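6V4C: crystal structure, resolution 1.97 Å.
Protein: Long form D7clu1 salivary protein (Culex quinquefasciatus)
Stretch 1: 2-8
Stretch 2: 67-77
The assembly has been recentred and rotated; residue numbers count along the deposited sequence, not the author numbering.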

ATOM      1  N   GLU A   2      -4.948  -2.885  15.861  1.00 74.71           N
ATOM      2  CA  GLU A   2      -4.240  -4.139  16.087  1.00 75.86           C
ATOM      3  C   GLU A   2      -3.673  -4.678  14.778  1.00 76.87           C
ATOM      4  O   GLU A   2      -4.117  -4.293  13.696  1.00 76.31           O
ATOM      5  CB  GLU A   2      -5.170  -5.173  16.724  1.00 72.44           C
ATOM      6  N   TRP A   3      -2.691  -5.570  14.880  1.00 83.36           N
ATOM      7  CA  TRP A   3      -2.055  -6.167  13.713  1.00 76.54           C
ATOM      8  C   TRP A   3      -2.550  -7.593  13.514  1.00 74.55           C
ATOM      9  O   TRP A   3      -2.754  -8.335  14.480  1.00 74.15           O
ATOM     10  CB  TRP A   3      -0.531  -6.171  13.858  1.00 74.49           C
ATOM     11  CG  TRP A   3       0.181  -6.730  12.655  1.00 74.16           C
ATOM     12  CD1 TRP A   3       0.629  -6.033  11.569  1.00 72.75           C
ATOM     13  CD2 TRP A   3       0.523  -8.103  12.418  1.00 73.73           C
ATOM     14  NE1 TRP A   3       1.229  -6.885  10.672  1.00 69.62           N
ATOM     15  CE2 TRP A   3       1.177  -8.162  11.169  1.00 70.72           C
ATOM     16  CE3 TRP A   3       0.340  -9.287  13.139  1.00 72.43           C
ATOM     17  CZ2 TRP A   3       1.648  -9.357  10.628  1.00 65.85           C
ATOM     18  CZ3 TRP A   3       0.809 -10.473  12.600  1.00 71.43           C
ATOM     19  CH2 TRP A   3       1.454 -10.499  11.357  1.00 66.89           C
ATOM     20  N   SER A   4      -2.737  -7.967  12.253  1.00 68.58           N
ATOM     21  CA  SER A   4      -3.147  -9.310  11.868  1.00 67.76           C
ATOM     22  C   SER A   4      -2.311  -9.729  10.665  1.00 62.85           C
ATOM     23  O   SER A   4      -1.665  -8.873  10.043  1.00 62.75           O
ATOM     24  CB  SER A   4      -4.643  -9.323  11.542  1.00 59.93           C
ATOM     25  OG  SER A   4      -4.966  -8.316  10.598  1.00 69.85           O
ATOM     26  N   PRO A   5      -2.266 -11.019  10.317  1.00 58.19           N
ATOM     27  CA  PRO A   5      -1.469 -11.441   9.158  1.00 56.47           C
ATOM     28  C   PRO A   5      -1.851 -10.680   7.896  1.00 57.75           C
ATOM     29  O   PRO A   5      -3.010 -10.317   7.685  1.00 54.11           O
ATOM     30  CB  PRO A   5      -1.799 -12.931   9.028  1.00 53.18           C
ATOM     31  CG  PRO A   5      -2.107 -13.350  10.423  1.00 60.20           C
ATOM     32  CD  PRO A   5      -2.807 -12.175  11.056  1.00 57.98           C
ATOM     33  N   MET A   6      -0.849 -10.437   7.056  1.00 56.60           N
ATOM     34  CA  MET A   6      -0.994  -9.607   5.871  1.00 53.43           C
ATOM     35  C   MET A   6      -0.766 -10.445   4.623  1.00 51.46           C
ATOM     36  O   MET A   6       0.133 -11.294   4.588  1.00 47.66           O
ATOM     37  CB  MET A   6       0.016  -8.458   5.897  1.00 54.64           C
ATOM     38  CG  MET A   6       0.145  -7.781   7.250  1.00 57.53           C
ATOM     39  SD  MET A   6       1.414  -6.503   7.271  1.00 61.70           S
ATOM     40  CE  MET A   6       0.641  -5.243   6.261  1.00 60.86           C
ATOM     41  N   ASP A   7      -1.584 -10.203   3.603  1.00 51.03           N
ATOM     42  CA  ASP A   7      -1.436 -10.866   2.314  1.00 48.33           C
ATOM     43  C   ASP A   7      -0.320 -10.187   1.519  1.00 45.56           C
ATOM     44  O   ASP A   7       0.200  -9.148   1.936  1.00 47.20           O
ATOM     45  CB  ASP A   7      -2.802 -10.944   1.620  1.00 45.11           C
ATOM     46  CG  ASP A   7      -3.301  -9.602   1.086  1.00 44.35           C
ATOM     47  OD1 ASP A   7      -2.496  -8.714   0.745  1.00 45.41           O
ATOM     48  OD2 ASP A   7      -4.537  -9.445   0.990  1.00 45.86           O
ATOM     49  N   PRO A   8       0.093 -10.752   0.375  1.00 43.46           N
ATOM     50  CA  PRO A   8       1.233 -10.153  -0.341  1.00 43.61           C
ATOM     51  C   PRO A   8       0.974  -8.743  -0.844  1.00 43.25           C
ATOM     52  O   PRO A   8       1.926  -7.962  -0.964  1.00 42.26           O
ATOM     53  CB  PRO A   8       1.491 -11.131  -1.500  1.00 40.63           C
ATOM     54  CG  PRO A   8       0.791 -12.384  -1.125  1.00 40.78           C
ATOM     55  CD  PRO A   8      -0.398 -11.954  -0.325  1.00 40.71           C
ATOM     56  N   ASN A  67       5.343 -13.633  18.388  1.00 81.50           N
ATOM     57  CA  ASN A  67       4.059 -14.260  18.103  1.00 82.23           C
ATOM     58  C   ASN A  67       3.341 -13.622  16.919  1.00 82.02           C
ATOM     59  O   ASN A  67       2.471 -14.262  16.317  1.00 80.35           O
ATOM     60  CB  ASN A  67       3.180 -14.276  19.353  1.00 85.27           C
ATOM     61  CG  ASN A  67       3.629 -15.322  20.363  1.00 90.20           C
ATOM     62  OD1 ASN A  67       4.607 -15.128  21.084  1.00 91.89           O
ATOM     63  ND2 ASN A  67       2.916 -16.440  20.413  1.00 87.39           N
ATOM     64  N   ASN A  68       3.680 -12.379  16.572  1.00 78.31           N
ATOM     65  CA  ASN A  68       3.194 -11.803  15.322  1.00 77.27           C
ATOM     66  C   ASN A  68       3.870 -12.465  14.130  1.00 73.46           C
ATOM     67  O   ASN A  68       3.206 -12.854  13.162  1.00 73.17           O
ATOM     68  CB  ASN A  68       3.447 -10.294  15.298  1.00 75.73           C
ATOM     69  CG  ASN A  68       2.519  -9.532  16.218  1.00 77.49           C
ATOM     70  OD1 ASN A  68       1.566 -10.090  16.763  1.00 76.95           O
ATOM     71  ND2 ASN A  68       2.782  -8.242  16.381  1.00 77.03           N
ATOM     72  N   ILE A  69       5.197 -12.597  14.184  1.00 79.01           N
ATOM     73  CA  ILE A  69       5.932 -13.258  13.108  1.00 78.37           C
ATOM     74  C   ILE A  69       5.497 -14.711  12.979  1.00 79.15           C
ATOM     75  O   ILE A  69       5.400 -15.252  11.870  1.00 76.77           O
ATOM     76  CB  ILE A  69       7.449 -13.124  13.338  1.00 77.05           C
ATOM     77  CG1 ILE A  69       7.821 -11.658  13.561  1.00 78.69           C
ATOM     78  CG2 ILE A  69       8.218 -13.695  12.161  1.00 76.59           C
ATOM     79  CD1 ILE A  69       9.281 -11.439  13.880  1.00 81.24           C
ATOM     80  N   LYS A  70       5.225 -15.364  14.110  1.00 70.23           N
ATOM     81  CA  LYS A  70       4.700 -16.724  14.065  1.00 70.36           C
ATOM     82  C   LYS A  70       3.315 -16.753  13.432  1.00 67.79           C
ATOM     83  O   LYS A  70       2.991 -17.668  12.666  1.00 67.41           O
ATOM     84  N   GLN A  71       2.482 -15.757  13.739  1.00 77.84           N
ATOM     85  CA  GLN A  71       1.164 -15.685  13.116  1.00 82.43           C
ATOM     86  C   GLN A  71       1.277 -15.452  11.615  1.00 76.35           C
ATOM     87  O   GLN A  71       0.524 -16.042  10.831  1.00 74.79           O
ATOM     88  CB  GLN A  71       0.328 -14.587  13.772  1.00 82.95           C
ATOM     89  CG  GLN A  71      -0.966 -15.081  14.397  1.00 88.40           C
ATOM     90  CD  GLN A  71      -1.846 -13.944  14.877  1.00 92.12           C
ATOM     91  OE1 GLN A  71      -1.363 -12.972  15.460  1.00 92.91           O
ATOM     92  NE2 GLN A  71      -3.146 -14.054  14.623  1.00 92.39           N
ATOM     93  N   GLN A  72       2.216 -14.599  11.195  1.00 65.51           N
ATOM     94  CA  GLN A  72       2.418 -14.368   9.769  1.00 64.26           C
ATOM     95  C   GLN A  72       2.906 -15.630   9.073  1.00 63.84           C
ATOM     96  O   GLN A  72       2.469 -15.942   7.957  1.00 63.10           O
ATOM     97  CB  GLN A  72       3.403 -13.220   9.553  1.00 63.91           C
ATOM     98  CG  GLN A  72       3.691 -12.916   8.088  1.00 62.78           C
ATOM     99  CD  GLN A  72       2.500 -12.314   7.364  1.00 62.34           C
ATOM    100  OE1 GLN A  72       1.649 -11.667   7.973  1.00 62.89           O
ATOM    101  NE2 GLN A  72       2.437 -12.526   6.054  1.00 61.47           N
ATOM    102  N   TYR A  73       3.812 -16.373   9.715  1.00 64.42           N
ATOM    103  CA  TYR A  73       4.280 -17.624   9.128  1.00 64.26           C
ATOM    104  C   TYR A  73       3.146 -18.635   9.019  1.00 64.53           C
ATOM    105  O   TYR A  73       2.978 -19.291   7.984  1.00 64.01           O
ATOM    106  CB  TYR A  73       5.434 -18.211   9.946  1.00 65.08           C
ATOM    107  CG  TYR A  73       5.738 -19.637   9.548  1.00 65.28           C
ATOM    108  CD1 TYR A  73       6.494 -19.913   8.419  1.00 64.62           C
ATOM    109  CD2 TYR A  73       5.236 -20.709  10.278  1.00 67.01           C
ATOM    110  CE1 TYR A  73       6.756 -21.212   8.035  1.00 64.95           C
ATOM    111  CE2 TYR A  73       5.492 -22.013   9.899  1.00 68.15           C
ATOM    112  CZ  TYR A  73       6.255 -22.256   8.776  1.00 65.94           C
ATOM    113  OH  TYR A  73       6.519 -23.548   8.388  1.00 66.52           O
ATOM    114  N   GLU A  74       2.357 -18.776  10.087  1.00 70.31           N
ATOM    115  CA  GLU A  74       1.290 -19.771  10.098  1.00 71.82           C
ATOM    116  C   GLU A  74       0.222 -19.472   9.059  1.00 70.24           C
ATOM    117  O   GLU A  74      -0.405 -20.398   8.530  1.00 69.69           O
ATOM    118  CB  GLU A  74       0.660 -19.852  11.488  1.00 77.23           C
ATOM    119  CG  GLU A  74       1.570 -20.455  12.540  1.00 80.93           C
ATOM    120  CD  GLU A  74       1.848 -21.925  12.299  1.00 82.89           C
ATOM    121  OE1 GLU A  74       0.905 -22.664  11.944  1.00 85.09           O
ATOM    122  OE2 GLU A  74       3.012 -22.342  12.463  1.00 82.38           O
ATOM    123  N   ALA A  75       0.005 -18.193   8.750  1.00 64.69           N
ATOM    124  CA  ALA A  75      -1.082 -17.825   7.850  1.00 64.18           C
ATOM    125  C   ALA A  75      -0.833 -18.292   6.420  1.00 63.24           C
ATOM    126  O   ALA A  75      -1.787 -18.478   5.658  1.00 63.07           O
ATOM    127  CB  ALA A  75      -1.306 -16.316   7.892  1.00 63.90           C
ATOM    128  N   TYR A  76       0.430 -18.483   6.036  1.00 62.75           N
ATOM    129  CA  TYR A  76       0.774 -18.830   4.661  1.00 61.95           C
ATOM    130  C   TYR A  76       1.825 -19.932   4.602  1.00 62.18           C
ATOM    131  O   TYR A  76       2.672 -19.940   3.706  1.00 61.62           O
ATOM    132  CB  TYR A  76       1.234 -17.602   3.876  1.00 61.05           C
ATOM    133  CG  TYR A  76       0.209 -16.495   3.842  1.00 60.92           C
ATOM    134  CD1 TYR A  76      -0.750 -16.442   2.842  1.00 60.58           C
ATOM    135  CD2 TYR A  76       0.195 -15.505   4.817  1.00 61.29           C
ATOM    136  CE1 TYR A  76      -1.696 -15.434   2.810  1.00 60.61           C
ATOM    137  CE2 TYR A  76      -0.747 -14.495   4.799  1.00 61.35           C
ATOM    138  CZ  TYR A  76      -1.691 -14.463   3.792  1.00 61.01           C
ATOM    139  OH  TYR A  76      -2.631 -13.459   3.766  1.00 61.21           O
ATOM    140  N   LYS A  77       1.783 -20.870   5.549  1.00 66.49           N
ATOM    141  CA  LYS A  77       2.781 -21.936   5.569  1.00 65.29           C
ATOM    142  C   LYS A  77       2.648 -22.855   4.363  1.00 63.39           C
ATOM    143  O   LYS A  77       3.645 -23.420   3.903  1.00 63.84           O
ATOM    144  CB  LYS A  77       2.696 -22.734   6.874  1.00 66.47           C
ATOM    145  CG  LYS A  77       1.548 -23.731   6.936  1.00 68.48           C
TER

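An extended N-terminal segment lies against one side of a helix and is fastened there by a single glutamine whose amide reads the backbone of one residue. The partner is a helix that enters the stretch already formed and carries Asn68, Gln71 and Gln72, and the closest pair of CA atoms is Pro5 CA and Gln72 CA, 4.9 Å apart. The Gln72 side chain, chi1 t and chi2 p, brings its amide to Met6 and makes both bonds: Met6 N donates to Gln72 OE1 at 2.9 Å, and Gln72 NE2 donates to Met6 O at 3.0 Å. Both are nearly straight, so the carboxamide meets the NH and C=O of one residue in good geometry, much as a neighbouring strand would.

Around this polar clamp the contacts are mostly van der Waals. The CA-to-CB bond of Trp3 points toward the helix, and its CZ3 lies 3.4 Å from Asn68 O and 3.8 Å from Asn68 CB, while Gln71 CB sits at the ring edge. Trp3 NE1 also makes a weak hydrogen bond to Met6 SD, 3.4 Å away, linking the indole to the side chain of Met6, whose CA-to-CB bond points away from the helix. One turn along from Gln71, Ala75 offers a small methyl: Pro5 CB packs on Ala75 CB at 3.6 Å. Beyond it, Tyr76 closes the contact, with its OH 3.2 Å from Asp7 CA and no hydrogen bond to Asp7 N.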